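Side-chain contacts in CEP104 (Gallus gallus, PDB 5JO8), which is a centriolar protein whose TOG domain, the part described here, probably binds microtubules or tubulin: residues N82-R85 with A86-L90; Q171-P174 with V175-Q179. One frame throughout, in Å; residues are numbered along the deposited sequence.

Interaction 1. Residues N82-R85 with A86-L90; sequences NMLR and AAIFL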
ATOM      1  N   ASN A  82      12.298  18.068   7.218  1.00 21.79           N
ATOM      2  CA  ASN A  82      12.355  18.505   5.827  1.00 21.73           C
ATOM      3  C   ASN A  82      13.065  17.470   4.960  1.00 22.95           C
ATOM      4  O   ASN A  82      12.682  17.235   3.815  1.00 21.92           O
ATOM      5  CB  ASN A  82      13.055  19.859   5.709  1.00 25.22           C
ATOM      6  CG  ASN A  82      12.268  20.970   6.351  1.00 43.69           C
ATOM      7  OD1 ASN A  82      11.053  20.862   6.526  1.00 32.79           O
ATOM      8  ND2 ASN A  82      12.954  22.049   6.706  1.00 31.00           N
ATOM      9  N   MET A  83      14.105  16.860   5.508  1.00 22.16           N
ATOM     10  CA  MET A  83      14.830  15.839   4.773  1.00 18.78           C
ATOM     11  C   MET A  83      13.963  14.608   4.537  1.00 21.10           C
ATOM     12  O   MET A  83      13.997  14.032   3.453  1.00 19.63           O
ATOM     13  CB  MET A  83      16.101  15.455   5.513  1.00 22.14           C
ATOM     14  CG  MET A  83      17.001  14.560   4.709  1.00 25.00           C
ATOM     15  SD  MET A  83      18.591  14.337   5.523  1.00 28.08           S
ATOM     16  CE  MET A  83      19.146  16.032   5.652  1.00 33.31           C
ATOM     17  N   LEU A  84      13.201  14.207   5.551  1.00 19.12           N
ATOM     18  CA  LEU A  84      12.277  13.089   5.400  1.00 18.19           C
ATOM     19  C   LEU A  84      11.266  13.420   4.319  1.00 18.34           C
ATOM     20  O   LEU A  84      10.972  12.585   3.464  1.00 18.12           O
ATOM     21  CB  LEU A  84      11.551  12.782   6.713  1.00 18.54           C
ATOM     22  CG  LEU A  84      10.476  11.684   6.655  1.00 18.65           C
ATOM     23  CD1 LEU A  84      10.355  10.997   7.991  1.00 18.99           C
ATOM     24  CD2 LEU A  84       9.103  12.204   6.210  1.00 17.29           C
ATOM     25  N   ARG A  85      10.687  14.614   4.375  1.00 18.49           N
ATOM     26  CA  ARG A  85       9.661  14.956   3.409  1.00 18.63           C
ATOM     27  C   ARG A  85      10.224  14.971   1.991  1.00 19.28           C
ATOM     28  O   ARG A  85       9.581  14.495   1.055  1.00 20.56           O
ATOM     29  CB  ARG A  85       9.019  16.300   3.763  1.00 22.40           C
ATOM     30  CG  ARG A  85       8.441  16.347   5.172  1.00 28.65           C
ATOM     31  CD  ARG A  85       7.211  15.470   5.310  1.00 30.21           C
ATOM     32  NE  ARG A  85       6.565  15.589   6.623  1.00 33.08           N
ATOM     33  CZ  ARG A  85       5.427  16.238   6.850  1.00 43.83           C
ATOM     34  NH1 ARG A  85       4.789  16.843   5.856  1.00 46.16           N
ATOM     35  NH2 ARG A  85       4.923  16.280   8.076  1.00 55.31           N
ATOM     36  N   ALA A  86      11.436  15.478   1.828  1.00 19.33           N
ATOM     37  CA  ALA A  86      12.060  15.509   0.515  1.00 19.96           C
ATOM     38  C   ALA A  86      12.369  14.090   0.022  1.00 15.72           C
ATOM     39  O   ALA A  86      12.226  13.790  -1.167  1.00 19.47           O
ATOM     40  CB  ALA A  86      13.330  16.357   0.547  1.00 20.05           C
ATOM     41  N   ALA A  87      12.807  13.230   0.932  1.00 16.68           N
ATOM     42  CA  ALA A  87      13.107  11.845   0.568  1.00 15.54           C
ATOM     43  C   ALA A  87      11.839  11.116   0.128  1.00 16.36           C
ATOM     44  O   ALA A  87      11.862  10.376  -0.852  1.00 17.64           O
ATOM     45  CB  ALA A  87      13.771  11.116   1.736  1.00 20.46           C
ATOM     46  N   ILE A  88      10.740  11.344   0.846  1.00 15.24           N
ATOM     47  CA  ILE A  88       9.457  10.730   0.518  1.00 16.69           C
ATOM     48  C   ILE A  88       8.944  11.228  -0.831  1.00 19.43           C
ATOM     49  O   ILE A  88       8.367  10.461  -1.603  1.00 18.11           O
ATOM     50  CB  ILE A  88       8.427  10.883   1.672  1.00 14.90           C
ATOM     51  CG1 ILE A  88       8.829  10.038   2.890  1.00 16.36           C
ATOM     52  CG2 ILE A  88       7.005  10.565   1.221  1.00 19.72           C
ATOM     53  CD1 ILE A  88       8.826   8.500   2.673  1.00 16.92           C
ATOM     54  N   PHE A  89       9.164  12.501  -1.132  1.00 18.04           N
ATOM     55  CA  PHE A  89       8.840  13.048  -2.445  1.00 17.32           C
ATOM     56  C   PHE A  89       9.523  12.223  -3.548  1.00 16.79           C
ATOM     57  O   PHE A  89       8.893  11.846  -4.548  1.00 20.09           O
ATOM     58  CB  PHE A  89       9.265  14.535  -2.527  1.00 20.16           C
ATOM     59  CG  PHE A  89       9.083  15.145  -3.891  1.00 20.48           C
ATOM     60  CD1 PHE A  89      10.094  15.089  -4.836  1.00 21.26           C
ATOM     61  CD2 PHE A  89       7.889  15.766  -4.234  1.00 22.09           C
ATOM     62  CE1 PHE A  89       9.918  15.628  -6.102  1.00 25.56           C
ATOM     63  CE2 PHE A  89       7.715  16.320  -5.502  1.00 25.87           C
ATOM     64  CZ  PHE A  89       8.738  16.243  -6.433  1.00 23.58           C
ATOM     65  N   LEU A  90      10.807  11.927  -3.361  1.00 16.87           N
ATOM     66  CA  LEU A  90      11.553  11.146  -4.346  1.00 18.30           C
ATOM     67  C   LEU A  90      11.112   9.679  -4.359  1.00 19.15           C
ATOM     68  O   LEU A  90      11.029   9.071  -5.423  1.00 18.63           O
ATOM     69  CB  LEU A  90      13.065  11.273  -4.117  1.00 18.63           C
ATOM     70  CG  LEU A  90      13.584  12.703  -4.310  1.00 21.40           C
ATOM     71  CD1 LEU A  90      15.069  12.777  -3.964  1.00 22.74           C
ATOM     72  CD2 LEU A  90      13.351  13.208  -5.734  1.00 21.20           C
TER

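Interaction 2. Residues Q171-P174 with V175-Q179; sequences QIVP and VHLVQ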
ATOM      1  N   GLN A 171      -2.913   1.818  12.081  1.00 20.13           N
ATOM      2  CA  GLN A 171      -4.137   1.280  11.489  1.00 23.59           C
ATOM      3  C   GLN A 171      -4.500   1.946  10.159  1.00 24.46           C
ATOM      4  O   GLN A 171      -5.669   2.206   9.877  1.00 30.60           O
ATOM      5  CB  GLN A 171      -5.291   1.382  12.493  1.00 27.45           C
ATOM      6  CG  GLN A 171      -4.994   0.659  13.795  1.00 28.12           C
ATOM      7  CD  GLN A 171      -5.988   0.983  14.889  1.00 42.58           C
ATOM      8  OE1 GLN A 171      -6.514   2.093  14.957  1.00 52.51           O
ATOM      9  NE2 GLN A 171      -6.246   0.013  15.754  1.00 46.65           N
ATOM     10  N   ILE A 172      -3.482   2.212   9.346  1.00 22.42           N
ATOM     11  CA  ILE A 172      -3.642   2.934   8.090  1.00 22.33           C
ATOM     12  C   ILE A 172      -3.840   1.941   6.964  1.00 24.27           C
ATOM     13  O   ILE A 172      -4.743   2.074   6.151  1.00 22.33           O
ATOM     14  CB  ILE A 172      -2.407   3.831   7.791  1.00 28.41           C
ATOM     15  CG1 ILE A 172      -2.365   5.035   8.731  1.00 25.88           C
ATOM     16  CG2 ILE A 172      -2.406   4.299   6.331  1.00 25.64           C
ATOM     17  CD1 ILE A 172      -1.082   5.849   8.601  1.00 33.03           C
ATOM     18  N   VAL A 173      -2.966   0.949   6.920  1.00 20.95           N
ATOM     19  CA  VAL A 173      -2.948   0.044   5.778  1.00 19.74           C
ATOM     20  C   VAL A 173      -4.270  -0.706   5.602  1.00 22.63           C
ATOM     21  O   VAL A 173      -4.810  -0.717   4.499  1.00 22.61           O
ATOM     22  CB  VAL A 173      -1.713  -0.866   5.773  1.00 21.71           C
ATOM     23  CG1 VAL A 173      -1.744  -1.773   4.561  1.00 24.54           C
ATOM     24  CG2 VAL A 173      -0.443  -0.017   5.763  1.00 24.07           C
ATOM     25  N   PRO A 174      -4.808  -1.309   6.682  1.00 20.67           N
ATOM     26  CA  PRO A 174      -6.072  -2.037   6.482  1.00 23.01           C
ATOM     27  C   PRO A 174      -7.220  -1.175   5.971  1.00 22.86           C
ATOM     28  O   PRO A 174      -7.999  -1.601   5.116  1.00 23.03           O
ATOM     29  CB  PRO A 174      -6.381  -2.569   7.887  1.00 20.98           C
ATOM     30  CG  PRO A 174      -5.038  -2.802   8.466  1.00 25.61           C
ATOM     31  CD  PRO A 174      -4.230  -1.608   8.006  1.00 23.57           C
ATOM     32  N   VAL A 175      -7.318   0.046   6.490  1.00 21.14           N
ATOM     33  CA  VAL A 175      -8.369   0.958   6.077  1.00 23.63           C
ATOM     34  C   VAL A 175      -8.253   1.312   4.599  1.00 23.15           C
ATOM     35  O   VAL A 175      -9.254   1.340   3.880  1.00 24.16           O
ATOM     36  CB  VAL A 175      -8.386   2.213   6.970  1.00 25.41           C
ATOM     37  CG1 VAL A 175      -9.478   3.167   6.518  1.00 37.79           C
ATOM     38  CG2 VAL A 175      -8.585   1.803   8.417  1.00 32.32           C
ATOM     39  N   HIS A 176      -7.035   1.562   4.138  1.00 21.04           N
ATOM     40  CA  HIS A 176      -6.810   1.829   2.725  1.00 25.38           C
ATOM     41  C   HIS A 176      -7.230   0.622   1.878  1.00 24.40           C
ATOM     42  O   HIS A 176      -7.843   0.777   0.826  1.00 28.65           O
ATOM     43  CB  HIS A 176      -5.333   2.126   2.481  1.00 28.91           C
ATOM     44  CG  HIS A 176      -5.082   3.048   1.330  1.00 48.01           C
ATOM     45  ND1 HIS A 176      -5.297   2.683   0.019  1.00 45.13           N
ATOM     46  CD2 HIS A 176      -4.622   4.320   1.294  1.00 26.81           C
ATOM     47  CE1 HIS A 176      -4.986   3.691  -0.777  1.00 30.77           C
ATOM     48  NE2 HIS A 176      -4.576   4.699  -0.026  1.00 54.17           N
ATOM     49  N   LEU A 177      -6.884  -0.572   2.346  1.00 18.97           N
ATOM     50  CA  LEU A 177      -7.171  -1.803   1.599  1.00 20.79           C
ATOM     51  C   LEU A 177      -8.659  -2.132   1.435  1.00 21.90           C
ATOM     52  O   LEU A 177      -9.030  -2.784   0.455  1.00 23.09           O
ATOM     53  CB  LEU A 177      -6.455  -2.986   2.238  1.00 18.38           C
ATOM     54  CG  LEU A 177      -4.935  -3.033   2.098  1.00 22.27           C
ATOM     55  CD1 LEU A 177      -4.415  -4.197   2.871  1.00 24.88           C
ATOM     56  CD2 LEU A 177      -4.457  -3.087   0.646  1.00 29.58           C
ATOM     57  N   VAL A 178      -9.495  -1.704   2.381  1.00 19.40           N
ATOM     58  CA  VAL A 178     -10.934  -1.990   2.318  1.00 19.99           C
ATOM     59  C   VAL A 178     -11.786  -0.912   1.660  1.00 23.25           C
ATOM     60  O   VAL A 178     -13.013  -0.956   1.715  1.00 22.81           O
ATOM     61  CB  VAL A 178     -11.516  -2.412   3.684  1.00 20.61           C
ATOM     62  CG1 VAL A 178     -10.798  -3.636   4.217  1.00 23.02           C
ATOM     63  CG2 VAL A 178     -11.479  -1.256   4.679  1.00 18.74           C
ATOM     64  N   GLN A 179     -11.139   0.059   1.025  1.00 22.40           N
ATOM     65  CA  GLN A 179     -11.897   1.074   0.313  1.00 25.56           C
ATOM     66  C   GLN A 179     -12.562   0.462  -0.917  1.00 31.12           C
ATOM     67  O   GLN A 179     -12.134  -0.583  -1.397  1.00 27.38           O
ATOM     68  CB  GLN A 179     -11.001   2.265  -0.048  1.00 32.03           C
ATOM     69  CG  GLN A 179     -10.512   3.036   1.183  1.00 35.92           C
ATOM     70  CD  GLN A 179     -11.641   3.331   2.171  1.00 44.06           C
ATOM     71  OE1 GLN A 179     -12.523   4.147   1.895  1.00 55.68           O
ATOM     72  NE2 GLN A 179     -11.624   2.653   3.321  1.00 34.17           N
TER

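Interaction 1. Residues N82-R85 with A86-L90
Four successive i to i+4 backbone bonds join Asn82-Arg85 to Ala86-Phe89, running from Ala86 N to Asn82 O, Ala87 N to Met83 O, Ile88 N to Leu84 O and Phe89 N to Arg85 O. Their lengths vary little, and the straightest, Ile88 N to Leu84 O, is 2.9 Å with 161° at the hydrogen. The regular helix sets residues i and i+4 one turn apart, on the same side. Leu84 and Ile88 lie alongside each other and point the same way, the CD2 methyl of Leu84 meeting CG1 of Ile88 at 4.0 Å. Leu84 can do this because its CG stands opposite the backbone N (chi1 176°), while the CG1 branch of Ile88 also passes close over the backbone, 3.4 Å from Leu84 O. Branched aliphatic residues suit this ridge, which faces Ile113, Val118 and Leu110 of helix 100-121. The small residues serve another face: the single methyl of Ala86 sits 3.4 Å from Asn82 O, and that of Ala87 lies 3.4 Å from Met83 O. Because the alanines are small, Val40 and Phe41 of helix 35-41 can lie against Ala86, and Val64 and Leu68 of helix 54-69 against Ala87. Arg85 stands at the partly exposed border. Its chain, bent at chi2 (-70°), carries the guanidinium group away from the turn, where NE forms a salt bridge with Glu127 of helix 125-142. Packed in this way between its neighbours, helix 77-94 is consistent with the stacked helices of the HEAT-repeat architecture of TOG domains.

Interaction 2. Residues Q171-P174 with V175-Q179
The imidazole of His176 leads away from Gln171-Pro174 toward Leu136 and Leu140 of helix 125-142, and only its CB stays close, lying 3.5 Å from Val173 O. The pyrrolidine ring of Pro174 faces away from Val175-Gln179 overall and touches Phe211 outside the turn. Of the two side-chain amides, that of Gln171 bonds through NE2 to Asn208 O. The amide of Gln179 folds back over the end of the helix, and its NE2 donates to Val175 O at 2.8 Å, with that oxygen close to the amide plane (12° out of it). The N-H points almost straight at the oxygen, although it approaches tilted from the carbonyl plane. Helix 173-177 is a short helical turn between the longer helices of the all-helical TOG domain. Proline fits its first turn well, since the missing N-H costs no bond there. His176 N and Leu177 N bond to Ile172 O and Val173 O, whereas the following bond, Val178 N to Pro174 O, is more bent (137°) as Val178 leaves helical geometry. Along the buried side, Val173 and Leu177 lie side by side, their side chains pointing the same way, with Val173 CG1 4.0 Å from Leu177 CD1. A trans chi1 (-180°) brings the CG1 branch of Val173 to that line, and Leu177 continues it against Leu196, Val197 and Leu200 of helix 187-204. Across the turn, the CG2 methyl of Val175 comes to 3.3 Å from Gln171 O. Both methyls of Val178 come close to Pro174 O from one side, and its side chain packs on Phe211, Asn215 and Phe219.

In the fold
Both interactions are local helical turns, and each has an aliphatic pair four residues apart, with Leu84 and Ile88 both on helix 100-121 and Leu177 on helix 187-204. Interaction 1 lies within a long helix and is largely buried, its backbone bonds uniform, while Arg85 at its partly exposed border turns outward to Glu127, beyond the two segments. Interaction 2 occupies a five-residue helix with a more exposed side, where the bonding slackens toward the C-terminal end and a glutamine amide takes up a backbone carbonyl. Helix 125-142 touches both, receiving Arg85 and Ile88 from the one and Ile172 and His176 from the other, so it bridges two regions whose nearest atoms are about 12 Å apart.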